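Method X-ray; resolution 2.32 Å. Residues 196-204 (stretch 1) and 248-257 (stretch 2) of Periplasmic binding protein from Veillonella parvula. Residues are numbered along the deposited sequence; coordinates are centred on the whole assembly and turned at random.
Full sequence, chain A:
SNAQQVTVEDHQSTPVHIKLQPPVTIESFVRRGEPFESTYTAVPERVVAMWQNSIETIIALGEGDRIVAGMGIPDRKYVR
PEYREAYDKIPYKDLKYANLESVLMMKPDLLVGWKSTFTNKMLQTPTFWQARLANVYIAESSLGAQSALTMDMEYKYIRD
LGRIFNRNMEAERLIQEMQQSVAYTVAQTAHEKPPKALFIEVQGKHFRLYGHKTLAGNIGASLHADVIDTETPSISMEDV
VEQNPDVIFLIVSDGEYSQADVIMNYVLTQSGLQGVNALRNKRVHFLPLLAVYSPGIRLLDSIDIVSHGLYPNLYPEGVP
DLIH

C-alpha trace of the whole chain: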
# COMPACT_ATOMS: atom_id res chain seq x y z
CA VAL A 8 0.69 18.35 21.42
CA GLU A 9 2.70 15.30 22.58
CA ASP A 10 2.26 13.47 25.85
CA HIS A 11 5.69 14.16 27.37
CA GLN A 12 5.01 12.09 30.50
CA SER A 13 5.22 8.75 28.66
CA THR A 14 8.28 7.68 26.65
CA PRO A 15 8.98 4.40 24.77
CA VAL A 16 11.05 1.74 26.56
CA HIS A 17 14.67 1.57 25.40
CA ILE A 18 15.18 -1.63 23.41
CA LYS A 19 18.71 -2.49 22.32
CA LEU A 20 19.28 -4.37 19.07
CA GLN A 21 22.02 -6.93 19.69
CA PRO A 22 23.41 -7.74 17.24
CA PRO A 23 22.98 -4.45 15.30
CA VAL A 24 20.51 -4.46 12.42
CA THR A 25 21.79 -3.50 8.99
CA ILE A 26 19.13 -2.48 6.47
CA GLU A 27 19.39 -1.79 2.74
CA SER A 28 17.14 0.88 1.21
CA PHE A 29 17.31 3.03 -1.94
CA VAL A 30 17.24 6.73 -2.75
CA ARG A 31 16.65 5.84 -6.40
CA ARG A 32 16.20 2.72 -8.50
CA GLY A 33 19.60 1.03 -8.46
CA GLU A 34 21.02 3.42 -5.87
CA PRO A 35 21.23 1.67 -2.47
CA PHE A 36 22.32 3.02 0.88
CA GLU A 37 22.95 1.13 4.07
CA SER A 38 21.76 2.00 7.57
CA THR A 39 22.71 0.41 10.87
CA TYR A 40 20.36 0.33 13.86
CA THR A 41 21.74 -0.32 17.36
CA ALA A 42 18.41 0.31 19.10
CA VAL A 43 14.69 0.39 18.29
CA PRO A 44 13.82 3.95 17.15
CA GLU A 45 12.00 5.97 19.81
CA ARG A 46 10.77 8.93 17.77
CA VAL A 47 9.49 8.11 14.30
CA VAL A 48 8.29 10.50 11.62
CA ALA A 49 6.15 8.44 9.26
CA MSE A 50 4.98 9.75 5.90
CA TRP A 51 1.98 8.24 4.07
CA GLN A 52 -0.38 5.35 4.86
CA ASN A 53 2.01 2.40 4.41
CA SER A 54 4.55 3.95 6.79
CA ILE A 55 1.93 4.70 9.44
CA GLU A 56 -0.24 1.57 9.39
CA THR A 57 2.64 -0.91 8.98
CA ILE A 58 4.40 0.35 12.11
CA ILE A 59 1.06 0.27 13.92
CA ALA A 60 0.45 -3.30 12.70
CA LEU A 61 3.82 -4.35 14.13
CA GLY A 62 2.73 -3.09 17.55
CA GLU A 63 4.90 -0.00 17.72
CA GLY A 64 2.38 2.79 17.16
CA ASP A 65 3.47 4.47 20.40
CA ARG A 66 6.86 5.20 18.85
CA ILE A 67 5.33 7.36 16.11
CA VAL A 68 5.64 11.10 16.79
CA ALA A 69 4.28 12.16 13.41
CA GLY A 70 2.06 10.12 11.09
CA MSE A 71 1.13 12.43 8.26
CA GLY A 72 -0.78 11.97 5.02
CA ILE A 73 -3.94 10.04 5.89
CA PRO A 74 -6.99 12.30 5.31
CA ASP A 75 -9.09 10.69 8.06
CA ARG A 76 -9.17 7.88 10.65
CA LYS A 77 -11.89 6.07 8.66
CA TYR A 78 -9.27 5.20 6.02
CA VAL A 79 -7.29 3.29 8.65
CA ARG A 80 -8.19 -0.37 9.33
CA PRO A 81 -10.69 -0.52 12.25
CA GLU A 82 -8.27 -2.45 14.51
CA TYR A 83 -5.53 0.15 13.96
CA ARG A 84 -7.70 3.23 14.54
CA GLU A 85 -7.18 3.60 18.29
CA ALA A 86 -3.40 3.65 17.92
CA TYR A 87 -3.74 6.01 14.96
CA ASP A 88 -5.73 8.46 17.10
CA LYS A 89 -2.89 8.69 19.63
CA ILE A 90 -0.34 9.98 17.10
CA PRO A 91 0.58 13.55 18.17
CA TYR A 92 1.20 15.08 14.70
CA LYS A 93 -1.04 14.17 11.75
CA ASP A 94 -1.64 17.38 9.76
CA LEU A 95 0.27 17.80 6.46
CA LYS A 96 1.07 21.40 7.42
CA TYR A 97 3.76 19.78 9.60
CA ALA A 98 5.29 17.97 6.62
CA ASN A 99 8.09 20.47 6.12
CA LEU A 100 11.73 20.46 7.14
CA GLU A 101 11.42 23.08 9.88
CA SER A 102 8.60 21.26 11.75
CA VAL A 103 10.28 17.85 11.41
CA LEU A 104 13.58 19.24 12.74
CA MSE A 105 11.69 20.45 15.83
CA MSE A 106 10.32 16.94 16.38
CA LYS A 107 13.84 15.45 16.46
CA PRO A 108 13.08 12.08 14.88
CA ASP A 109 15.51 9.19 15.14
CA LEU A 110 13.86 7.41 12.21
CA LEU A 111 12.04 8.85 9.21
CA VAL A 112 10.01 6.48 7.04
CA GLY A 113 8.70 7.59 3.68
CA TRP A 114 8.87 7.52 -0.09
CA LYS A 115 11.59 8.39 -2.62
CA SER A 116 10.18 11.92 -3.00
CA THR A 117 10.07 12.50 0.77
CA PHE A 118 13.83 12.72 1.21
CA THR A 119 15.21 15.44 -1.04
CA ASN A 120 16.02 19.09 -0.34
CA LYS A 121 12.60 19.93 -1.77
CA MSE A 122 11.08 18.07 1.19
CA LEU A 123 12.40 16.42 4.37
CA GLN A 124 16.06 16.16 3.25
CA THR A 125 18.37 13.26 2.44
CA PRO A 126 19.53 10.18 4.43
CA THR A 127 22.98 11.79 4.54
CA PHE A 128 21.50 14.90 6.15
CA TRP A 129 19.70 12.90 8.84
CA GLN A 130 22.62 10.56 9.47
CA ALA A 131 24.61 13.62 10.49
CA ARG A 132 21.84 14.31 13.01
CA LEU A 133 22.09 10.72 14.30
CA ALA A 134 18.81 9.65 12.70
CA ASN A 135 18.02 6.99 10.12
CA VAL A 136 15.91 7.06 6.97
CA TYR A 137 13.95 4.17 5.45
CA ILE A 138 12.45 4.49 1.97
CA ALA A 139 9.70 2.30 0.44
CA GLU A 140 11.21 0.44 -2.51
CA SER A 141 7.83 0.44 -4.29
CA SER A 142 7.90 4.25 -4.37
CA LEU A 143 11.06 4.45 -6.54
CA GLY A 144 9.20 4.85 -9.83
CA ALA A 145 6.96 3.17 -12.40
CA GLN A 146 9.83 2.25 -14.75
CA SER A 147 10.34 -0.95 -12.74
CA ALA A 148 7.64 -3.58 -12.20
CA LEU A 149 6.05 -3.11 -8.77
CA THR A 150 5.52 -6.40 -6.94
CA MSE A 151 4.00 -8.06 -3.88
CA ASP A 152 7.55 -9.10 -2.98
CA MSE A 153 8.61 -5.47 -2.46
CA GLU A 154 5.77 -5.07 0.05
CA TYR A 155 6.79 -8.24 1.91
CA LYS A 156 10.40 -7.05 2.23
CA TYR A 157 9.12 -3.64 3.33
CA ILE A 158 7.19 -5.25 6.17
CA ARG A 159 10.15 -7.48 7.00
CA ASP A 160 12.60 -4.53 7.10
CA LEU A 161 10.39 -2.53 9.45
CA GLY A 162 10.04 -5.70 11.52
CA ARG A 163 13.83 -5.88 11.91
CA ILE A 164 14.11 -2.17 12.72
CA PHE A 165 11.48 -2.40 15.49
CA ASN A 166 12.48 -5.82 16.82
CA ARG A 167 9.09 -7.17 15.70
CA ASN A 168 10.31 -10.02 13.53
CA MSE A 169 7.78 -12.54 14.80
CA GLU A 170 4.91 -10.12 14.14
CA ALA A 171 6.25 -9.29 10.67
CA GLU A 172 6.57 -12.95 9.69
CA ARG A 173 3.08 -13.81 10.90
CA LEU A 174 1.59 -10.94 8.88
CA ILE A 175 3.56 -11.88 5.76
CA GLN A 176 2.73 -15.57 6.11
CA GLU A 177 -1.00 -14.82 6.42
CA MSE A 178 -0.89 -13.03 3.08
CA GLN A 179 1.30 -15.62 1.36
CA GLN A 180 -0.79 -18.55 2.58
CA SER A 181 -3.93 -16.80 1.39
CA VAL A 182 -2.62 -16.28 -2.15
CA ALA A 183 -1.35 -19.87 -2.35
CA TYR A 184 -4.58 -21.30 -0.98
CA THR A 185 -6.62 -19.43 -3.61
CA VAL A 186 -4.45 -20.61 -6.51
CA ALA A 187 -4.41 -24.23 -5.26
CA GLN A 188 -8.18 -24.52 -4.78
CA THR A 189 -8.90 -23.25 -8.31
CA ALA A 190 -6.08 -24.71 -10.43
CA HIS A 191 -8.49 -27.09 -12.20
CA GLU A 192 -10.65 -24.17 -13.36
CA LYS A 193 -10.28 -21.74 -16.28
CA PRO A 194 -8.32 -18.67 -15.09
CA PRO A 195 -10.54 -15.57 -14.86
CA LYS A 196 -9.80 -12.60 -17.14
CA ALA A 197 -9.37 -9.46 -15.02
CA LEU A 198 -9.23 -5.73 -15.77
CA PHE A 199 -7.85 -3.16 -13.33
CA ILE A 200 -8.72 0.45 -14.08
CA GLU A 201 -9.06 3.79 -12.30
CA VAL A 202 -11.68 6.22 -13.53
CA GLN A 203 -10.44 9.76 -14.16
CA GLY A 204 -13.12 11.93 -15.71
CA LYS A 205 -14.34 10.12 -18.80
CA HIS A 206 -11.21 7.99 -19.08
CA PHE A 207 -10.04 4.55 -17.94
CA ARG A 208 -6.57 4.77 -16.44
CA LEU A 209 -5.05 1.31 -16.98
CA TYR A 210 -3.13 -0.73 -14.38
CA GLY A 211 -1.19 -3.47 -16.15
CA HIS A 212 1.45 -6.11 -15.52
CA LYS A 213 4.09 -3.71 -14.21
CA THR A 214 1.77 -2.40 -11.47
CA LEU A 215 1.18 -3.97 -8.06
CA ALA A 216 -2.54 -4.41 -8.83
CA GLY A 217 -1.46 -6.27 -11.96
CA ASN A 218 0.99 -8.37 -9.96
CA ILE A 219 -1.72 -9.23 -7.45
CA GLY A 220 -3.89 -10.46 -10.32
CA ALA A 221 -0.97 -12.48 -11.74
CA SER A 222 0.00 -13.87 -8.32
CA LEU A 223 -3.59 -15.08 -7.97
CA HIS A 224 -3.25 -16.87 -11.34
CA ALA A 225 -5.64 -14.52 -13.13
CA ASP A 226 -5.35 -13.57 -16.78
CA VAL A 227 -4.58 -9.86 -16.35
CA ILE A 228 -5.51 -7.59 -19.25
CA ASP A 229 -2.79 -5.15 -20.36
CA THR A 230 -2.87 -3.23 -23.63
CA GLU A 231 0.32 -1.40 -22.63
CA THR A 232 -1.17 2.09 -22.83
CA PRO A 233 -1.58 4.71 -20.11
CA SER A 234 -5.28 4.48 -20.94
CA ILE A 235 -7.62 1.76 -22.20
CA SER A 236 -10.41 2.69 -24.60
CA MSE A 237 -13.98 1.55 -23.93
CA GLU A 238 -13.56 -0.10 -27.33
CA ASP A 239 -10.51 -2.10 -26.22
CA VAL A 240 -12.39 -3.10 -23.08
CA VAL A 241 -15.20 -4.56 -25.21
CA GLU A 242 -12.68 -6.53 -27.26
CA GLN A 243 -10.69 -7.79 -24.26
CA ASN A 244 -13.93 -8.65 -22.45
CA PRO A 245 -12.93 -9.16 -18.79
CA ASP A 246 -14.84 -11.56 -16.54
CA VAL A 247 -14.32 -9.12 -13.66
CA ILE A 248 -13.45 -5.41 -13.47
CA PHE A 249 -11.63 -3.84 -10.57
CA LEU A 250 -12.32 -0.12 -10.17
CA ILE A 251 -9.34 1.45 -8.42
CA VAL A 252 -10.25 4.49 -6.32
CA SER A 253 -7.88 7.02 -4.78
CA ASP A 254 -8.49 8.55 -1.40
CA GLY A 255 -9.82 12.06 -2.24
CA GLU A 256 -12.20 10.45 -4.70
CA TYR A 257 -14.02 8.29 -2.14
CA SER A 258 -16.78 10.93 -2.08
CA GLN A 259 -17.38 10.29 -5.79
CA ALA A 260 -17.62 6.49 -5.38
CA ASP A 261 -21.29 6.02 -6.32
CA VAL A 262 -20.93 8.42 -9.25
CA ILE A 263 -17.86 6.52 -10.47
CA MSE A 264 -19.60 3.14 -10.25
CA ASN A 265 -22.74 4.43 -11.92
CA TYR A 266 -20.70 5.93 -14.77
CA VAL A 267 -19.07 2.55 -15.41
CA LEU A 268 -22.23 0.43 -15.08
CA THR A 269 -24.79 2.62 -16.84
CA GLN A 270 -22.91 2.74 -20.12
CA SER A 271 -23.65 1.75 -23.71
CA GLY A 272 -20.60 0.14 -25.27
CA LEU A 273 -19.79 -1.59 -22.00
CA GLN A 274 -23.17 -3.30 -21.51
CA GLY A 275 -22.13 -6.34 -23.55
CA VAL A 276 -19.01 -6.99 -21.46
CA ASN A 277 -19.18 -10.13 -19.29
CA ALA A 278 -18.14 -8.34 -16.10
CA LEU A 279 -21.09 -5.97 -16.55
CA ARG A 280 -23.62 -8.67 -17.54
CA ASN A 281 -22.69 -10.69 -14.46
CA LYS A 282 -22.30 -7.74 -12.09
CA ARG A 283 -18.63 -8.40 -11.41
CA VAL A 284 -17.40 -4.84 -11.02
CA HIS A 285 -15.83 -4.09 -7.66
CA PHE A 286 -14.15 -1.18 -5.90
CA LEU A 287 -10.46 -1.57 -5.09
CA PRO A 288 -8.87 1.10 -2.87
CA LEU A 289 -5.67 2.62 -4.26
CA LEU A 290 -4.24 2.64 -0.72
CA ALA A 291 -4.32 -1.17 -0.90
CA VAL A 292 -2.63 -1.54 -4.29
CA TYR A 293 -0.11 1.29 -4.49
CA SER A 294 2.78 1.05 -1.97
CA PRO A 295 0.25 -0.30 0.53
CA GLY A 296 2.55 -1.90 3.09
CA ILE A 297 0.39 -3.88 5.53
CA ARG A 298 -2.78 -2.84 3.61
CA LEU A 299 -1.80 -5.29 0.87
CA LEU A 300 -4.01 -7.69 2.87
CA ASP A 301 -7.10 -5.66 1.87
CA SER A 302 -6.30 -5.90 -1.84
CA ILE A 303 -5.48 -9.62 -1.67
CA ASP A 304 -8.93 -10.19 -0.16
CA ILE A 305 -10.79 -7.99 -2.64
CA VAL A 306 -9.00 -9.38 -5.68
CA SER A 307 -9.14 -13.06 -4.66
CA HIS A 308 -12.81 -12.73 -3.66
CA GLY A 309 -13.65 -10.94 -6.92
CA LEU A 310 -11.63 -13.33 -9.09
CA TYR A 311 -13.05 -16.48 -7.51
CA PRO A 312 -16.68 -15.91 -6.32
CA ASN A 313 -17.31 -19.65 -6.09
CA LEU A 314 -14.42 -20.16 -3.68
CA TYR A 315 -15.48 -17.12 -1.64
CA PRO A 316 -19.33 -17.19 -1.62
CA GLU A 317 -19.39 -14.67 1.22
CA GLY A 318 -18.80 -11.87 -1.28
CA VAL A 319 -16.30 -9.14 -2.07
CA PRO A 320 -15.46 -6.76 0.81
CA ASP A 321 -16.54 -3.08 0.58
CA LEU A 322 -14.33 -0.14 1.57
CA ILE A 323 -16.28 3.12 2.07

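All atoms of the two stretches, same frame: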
# COMPACT_ATOMS: atom_id res chain seq x y z
N LYS A 196 -10.43 -13.74 -16.47
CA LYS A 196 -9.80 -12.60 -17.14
C LYS A 196 -10.15 -11.29 -16.43
O LYS A 196 -11.32 -10.87 -16.42
CB LYS A 196 -10.20 -12.56 -18.62
CG LYS A 196 -9.59 -11.37 -19.37
CD LYS A 196 -8.87 -11.79 -20.65
CE LYS A 196 -9.84 -12.14 -21.75
NZ LYS A 196 -9.24 -11.90 -23.09
N ALA A 197 -9.15 -10.64 -15.85
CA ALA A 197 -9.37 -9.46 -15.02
C ALA A 197 -8.91 -8.15 -15.67
O ALA A 197 -7.92 -8.12 -16.40
CB ALA A 197 -8.70 -9.63 -13.66
N LEU A 198 -9.63 -7.07 -15.36
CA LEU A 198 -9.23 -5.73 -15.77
C LEU A 198 -9.16 -4.80 -14.57
O LEU A 198 -10.12 -4.69 -13.81
CB LEU A 198 -10.22 -5.17 -16.79
CG LEU A 198 -10.00 -3.70 -17.15
CD1 LEU A 198 -8.71 -3.53 -17.94
CD2 LEU A 198 -11.19 -3.12 -17.90
N PHE A 199 -8.01 -4.15 -14.39
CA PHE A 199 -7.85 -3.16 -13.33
C PHE A 199 -7.76 -1.77 -13.94
O PHE A 199 -6.86 -1.48 -14.73
CB PHE A 199 -6.58 -3.42 -12.53
CG PHE A 199 -6.55 -4.77 -11.86
CD1 PHE A 199 -6.17 -5.90 -12.56
CD2 PHE A 199 -6.88 -4.89 -10.52
CE1 PHE A 199 -6.13 -7.14 -11.94
CE2 PHE A 199 -6.85 -6.13 -9.90
CZ PHE A 199 -6.47 -7.25 -10.61
N ILE A 200 -8.71 -0.91 -13.58
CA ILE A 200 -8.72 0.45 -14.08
C ILE A 200 -9.11 1.45 -12.99
O ILE A 200 -9.83 1.10 -12.06
CB ILE A 200 -9.69 0.63 -15.27
CG1 ILE A 200 -11.06 0.02 -14.94
CG2 ILE A 200 -9.11 0.00 -16.52
CD1 ILE A 200 -12.17 0.48 -15.86
N GLU A 201 -8.61 2.67 -13.13
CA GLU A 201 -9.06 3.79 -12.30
C GLU A 201 -9.77 4.77 -13.20
O GLU A 201 -9.30 5.07 -14.30
CB GLU A 201 -7.89 4.48 -11.59
CG GLU A 201 -8.31 5.74 -10.82
CD GLU A 201 -7.17 6.44 -10.09
OE1 GLU A 201 -5.99 6.11 -10.34
OE2 GLU A 201 -7.46 7.33 -9.25
N VAL A 202 -10.91 5.27 -12.74
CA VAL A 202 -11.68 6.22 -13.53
C VAL A 202 -11.25 7.65 -13.22
O VAL A 202 -11.27 8.09 -12.07
CB VAL A 202 -13.19 6.08 -13.28
CG1 VAL A 202 -13.94 7.24 -13.92
CG2 VAL A 202 -13.67 4.75 -13.82
N GLN A 203 -10.84 8.36 -14.27
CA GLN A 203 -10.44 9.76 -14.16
C GLN A 203 -11.18 10.56 -15.21
O GLN A 203 -10.80 10.57 -16.38
CB GLN A 203 -8.94 9.90 -14.34
CG GLN A 203 -8.14 9.49 -13.12
CD GLN A 203 -8.32 10.45 -11.96
OE1 GLN A 203 -8.32 11.67 -12.15
NE2 GLN A 203 -8.48 9.92 -10.76
N GLY A 204 -12.24 11.24 -14.78
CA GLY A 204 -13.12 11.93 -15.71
C GLY A 204 -13.84 10.91 -16.56
O GLY A 204 -14.52 10.02 -16.05
N ILE A 248 -14.13 -6.70 -13.44
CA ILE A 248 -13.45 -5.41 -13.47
C ILE A 248 -13.18 -4.93 -12.06
O ILE A 248 -14.06 -4.93 -11.20
CB ILE A 248 -14.30 -4.35 -14.17
CG1 ILE A 248 -14.49 -4.71 -15.65
CG2 ILE A 248 -13.66 -2.97 -14.03
CD1 ILE A 248 -15.41 -3.77 -16.39
N PHE A 249 -11.94 -4.51 -11.82
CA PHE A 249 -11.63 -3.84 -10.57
C PHE A 249 -11.50 -2.34 -10.80
O PHE A 249 -10.69 -1.89 -11.61
CB PHE A 249 -10.38 -4.43 -9.93
CG PHE A 249 -10.56 -5.85 -9.50
CD1 PHE A 249 -11.22 -6.15 -8.31
CD2 PHE A 249 -10.12 -6.90 -10.29
CE1 PHE A 249 -11.41 -7.45 -7.91
CE2 PHE A 249 -10.31 -8.21 -9.89
CZ PHE A 249 -10.95 -8.48 -8.70
N LEU A 250 -12.35 -1.58 -10.11
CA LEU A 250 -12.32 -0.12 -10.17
C LEU A 250 -11.45 0.43 -9.05
O LEU A 250 -11.85 0.43 -7.88
CB LEU A 250 -13.73 0.45 -10.06
CG LEU A 250 -14.70 0.16 -11.21
CD1 LEU A 250 -16.00 0.92 -10.99
CD2 LEU A 250 -14.09 0.52 -12.55
N ILE A 251 -10.26 0.89 -9.40
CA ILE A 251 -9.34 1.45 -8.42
C ILE A 251 -9.72 2.89 -8.07
O ILE A 251 -9.95 3.72 -8.95
CB ILE A 251 -7.89 1.36 -8.93
CG1 ILE A 251 -7.50 -0.11 -9.10
CG2 ILE A 251 -6.93 2.06 -7.97
CD1 ILE A 251 -6.18 -0.33 -9.79
N VAL A 252 -9.82 3.17 -6.77
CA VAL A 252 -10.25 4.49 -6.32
C VAL A 252 -9.25 5.10 -5.35
O VAL A 252 -8.88 4.46 -4.36
CB VAL A 252 -11.60 4.44 -5.58
CG1 VAL A 252 -12.16 5.86 -5.39
CG2 VAL A 252 -12.58 3.57 -6.34
N SER A 253 -8.83 6.32 -5.64
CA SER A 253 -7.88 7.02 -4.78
C SER A 253 -8.58 7.65 -3.58
O SER A 253 -9.80 7.79 -3.57
CB SER A 253 -7.15 8.11 -5.56
OG SER A 253 -8.06 9.10 -5.99
N ASP A 254 -7.82 8.03 -2.57
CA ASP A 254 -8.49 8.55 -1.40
C ASP A 254 -9.36 9.84 -1.53
O ASP A 254 -10.46 9.81 -1.05
CB ASP A 254 -7.67 8.45 -0.09
CG ASP A 254 -6.27 8.98 -0.20
OD1 ASP A 254 -5.89 9.56 -1.21
OD2 ASP A 254 -5.54 8.82 0.78
N GLY A 255 -8.92 10.93 -2.16
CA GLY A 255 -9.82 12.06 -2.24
C GLY A 255 -11.11 11.76 -2.97
O GLY A 255 -12.13 12.41 -2.74
N GLU A 256 -11.08 10.74 -3.82
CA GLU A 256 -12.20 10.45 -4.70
C GLU A 256 -13.18 9.42 -4.15
O GLU A 256 -14.04 8.92 -4.88
CB GLU A 256 -11.70 10.07 -6.09
CG GLU A 256 -11.01 11.25 -6.77
CD GLU A 256 -9.92 10.83 -7.73
OE1 GLU A 256 -10.06 9.75 -8.34
OE2 GLU A 256 -8.93 11.58 -7.87
N TYR A 257 -13.05 9.12 -2.86
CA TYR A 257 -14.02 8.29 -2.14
C TYR A 257 -15.42 8.90 -2.19
O TYR A 257 -16.41 8.17 -2.32
CB TYR A 257 -13.60 8.10 -0.68
CG TYR A 257 -12.68 6.92 -0.45
CD1 TYR A 257 -11.59 6.68 -1.28
CD2 TYR A 257 -12.89 6.05 0.62
CE1 TYR A 257 -10.74 5.60 -1.07
CE2 TYR A 257 -12.04 4.97 0.84
CZ TYR A 257 -10.97 4.75 -0.01
OH TYR A 257 -10.13 3.69 0.20
O HOH W 1 -11.84 4.71 -10.52

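What joins the two backbones? They run as parallel neighbours in a sheet: Phe-249 N donates to Leu-198 O (2.7 Å), Ile-200 N to Phe-249 O (3.0 Å), and Ile-251 N to Ile-200 O (2.7 Å), all nearly straight. Further on the strands part, Val-202 N lying 4.2 Å from Ile-251 O, and a water bridges the gap, accepting from Val-202 N (2.5 Å) and donating to Ile-251 O (2.6 Å).

How do the phenylalanines fit together? Phe-199 and Phe-249 share one face of the sheet, both with chi1 m. Their planes lie 16° apart but are slid so that the rings barely overlap; Phe-249 CD2 sits over one face of the Phe-199 ring, 3.4 Å from Phe-199 CE2. Ile-251 CD1 packs against Phe-199 CB at 4.1 Å.

What fills the other face? Branched aliphatic side chains do, all buried. With chi1 p and chi2 t, Ile-200 brings CD1 to 3.8 Å from Leu-250 CD2, while its CG1 lies 4.1 Å from Ile-248 CG2.

What happens where the strands end? Polar groups take over. Glu-201, extended with chi1 and chi2 t, brings OE2 within 3.7 Å of Glu-256 OE1, a like-charge approach. Gln-203, folded m, m, places NE2 to donate to Glu-201 OE2 (3.2 Å) and, weakly, to Glu-256 OE1 (2.9 Å); its amide thus serves both carboxylates.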